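Local atomic coordinates of arylesterase (Agrobacterium tumefaciens, PDB entry 3DCI), a protein that probably hydrolyses ester bonds as a zinc-binding member of the GDSL-like, SGNH-hydrolase family. Residues A91-L96 with A133-T138. Numbering follows the deposited sequence.
Sequences ALEVAL and AQIVET
Ile135 of helix 122-138 points at helix 88-99 and lodges its CG2 methyl among Leu92, Glu93 and Leu96. CG2 lies anti to the backbone N of Ile135, whereas CG1 lies anti to the carbonyl carbon (chi1 -71°). CG2 thus faces Leu92, Leu96 and the CG of Glu93, while CD1, at the end of the other branch, faces the carboxylate of the same Glu93. CG2 meets Leu96 CD1 at 3.9 Å and Glu93 CG at 4.0 Å. Leu92 CD2 is a little farther from Ile135 CG2, at 4.2 Å. Ile135 CD1 comes 4.0 Å from Glu93 OE2. The side chains of Glu93 and Ile135 are roughly perpendicular. Glu93 is extended beyond CG and reaches both branches. Leu92 and Ile135 instead lie alongside one another, pointing opposite ways. Leu92 CD2 also reaches Val136 CG2, at 3.9 Å, with these two side chains nearly perpendicular. Segments 91-96 and 133-138 run roughly parallel, their axes 28° apart and 10.4 Å at closest approach. Both flank the parallel sheet of this alpha/beta fold, and Leu92 also touches Leu27 and Phe29 of strand 24-30. Phe139 and Tyr141, just beyond helix 122-138, touch Leu96. The contact rests mainly on van der Waals packing of buried methyls. Glu93 is the one polar residue among those that touch, and a salt bridge from OE2 to Arg90 probably offsets its charge beside this hydrophobic seam.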
loop_
_atom_site.group_PDB
_atom_site.type_symbol
_atom_site.label_atom_id
_atom_site.label_comp_id
_atom_site.label_asym_id
_atom_site.label_seq_id
_atom_site.Cartn_x
_atom_site.Cartn_y
_atom_site.Cartn_z
ATOM N N ALA A 91 4.069 -6.492 10.534
ATOM C CA ALA A 91 3.692 -7.706 11.248
ATOM C C ALA A 91 3.998 -7.617 12.732
ATOM O O ALA A 91 3.302 -8.254 13.533
ATOM C CB ALA A 91 4.406 -8.932 10.659
ATOM N N LEU A 92 5.062 -6.891 13.104
ATOM C CA LEU A 92 5.403 -6.721 14.508
ATOM C C LEU A 92 4.312 -5.962 15.216
ATOM O O LEU A 92 3.896 -6.351 16.306
ATOM C CB LEU A 92 6.743 -6.015 14.710
ATOM C CG LEU A 92 7.156 -5.763 16.169
ATOM C CD1 LEU A 92 7.156 -7.070 16.962
ATOM C CD2 LEU A 92 8.499 -5.061 16.226
ATOM N N GLU A 93 3.802 -4.910 14.577
ATOM C CA GLU A 93 2.687 -4.158 15.132
ATOM C C GLU A 93 1.467 -5.055 15.387
ATOM O O GLU A 93 0.819 -4.939 16.414
ATOM C CB GLU A 93 2.301 -3.010 14.194
ATOM C CG GLU A 93 3.328 -1.905 14.154
ATOM C CD GLU A 93 3.083 -0.877 13.068
ATOM O OE1 GLU A 93 2.181 -1.056 12.189
ATOM O OE2 GLU A 93 3.828 0.135 13.102
ATOM N N VAL A 94 1.146 -5.931 14.444
ATOM C CA VAL A 94 0.022 -6.867 14.616
ATOM C C VAL A 94 0.288 -7.866 15.755
ATOM O O VAL A 94 -0.609 -8.183 16.559
ATOM C CB VAL A 94 -0.228 -7.641 13.310
ATOM C CG1 VAL A 94 -1.182 -8.853 13.502
ATOM C CG2 VAL A 94 -0.730 -6.691 12.206
ATOM N N ALA A 95 1.508 -8.378 15.795
ATOM C CA ALA A 95 1.930 -9.282 16.852
ATOM C C ALA A 95 1.822 -8.647 18.231
ATOM O O ALA A 95 1.428 -9.320 19.211
ATOM C CB ALA A 95 3.385 -9.794 16.599
ATOM N N LEU A 96 2.270 -7.408 18.340
ATOM C CA LEU A 96 2.185 -6.679 19.613
ATOM C C LEU A 96 0.729 -6.512 20.026
ATOM O O LEU A 96 0.389 -6.751 21.158
ATOM C CB LEU A 96 2.877 -5.341 19.545
ATOM C CG LEU A 96 4.405 -5.343 19.369
ATOM C CD1 LEU A 96 4.878 -3.923 19.093
ATOM C CD2 LEU A 96 5.135 -5.944 20.558
ATOM N N ALA A 133 12.900 -1.819 17.258
ATOM C CA ALA A 133 13.087 -1.412 18.646
ATOM C C ALA A 133 12.197 -0.208 18.990
ATOM O O ALA A 133 11.503 -0.208 20.004
ATOM C CB ALA A 133 14.567 -1.126 18.937
ATOM N N GLN A 134 12.192 0.809 18.135
ATOM C CA GLN A 134 11.363 2.005 18.357
ATOM C C GLN A 134 9.885 1.667 18.389
ATOM O O GLN A 134 9.123 2.222 19.193
ATOM C CB GLN A 134 11.575 3.028 17.256
ATOM C CG GLN A 134 12.932 3.667 17.256
ATOM C CD GLN A 134 13.171 4.549 16.015
ATOM O OE1 GLN A 134 12.406 4.529 15.004
ATOM N NE2 GLN A 134 14.245 5.307 16.079
ATOM N N ILE A 135 9.472 0.769 17.504
ATOM C CA ILE A 135 8.090 0.297 17.501
ATOM C C ILE A 135 7.712 -0.358 18.828
ATOM O O ILE A 135 6.676 -0.033 19.414
ATOM C CB ILE A 135 7.830 -0.682 16.329
ATOM C CG1 ILE A 135 7.843 0.104 15.007
ATOM C CG2 ILE A 135 6.474 -1.445 16.535
ATOM C CD1 ILE A 135 7.725 -0.726 13.703
ATOM N N VAL A 136 8.557 -1.266 19.314
ATOM C CA VAL A 136 8.300 -1.954 20.580
ATOM C C VAL A 136 8.200 -0.921 21.716
ATOM O O VAL A 136 7.292 -1.004 22.547
ATOM C CB VAL A 136 9.408 -3.006 20.914
ATOM C CG1 VAL A 136 9.266 -3.491 22.364
ATOM C CG2 VAL A 136 9.429 -4.207 19.881
ATOM N N GLU A 137 9.151 0.027 21.752
ATOM C CA GLU A 137 9.222 1.059 22.789
ATOM C C GLU A 137 7.989 1.955 22.835
ATOM O O GLU A 137 7.498 2.315 23.909
ATOM C CB GLU A 137 10.475 1.944 22.624
ATOM C CG GLU A 137 11.829 1.233 22.862
ATOM C CD GLU A 137 13.057 1.996 22.256
ATOM O OE1 GLU A 137 12.873 3.147 21.765
ATOM O OE2 GLU A 137 14.201 1.445 22.261
ATOM N N THR A 138 7.488 2.340 21.671
ATOM C CA THR A 138 6.514 3.414 21.594
ATOM C C THR A 138 5.095 2.960 21.238
ATOM O O THR A 138 4.198 3.791 21.172
ATOM C CB THR A 138 6.992 4.450 20.564
ATOM O OG1 THR A 138 7.035 3.824 19.285
ATOM C CG2 THR A 138 8.382 4.943 20.930
#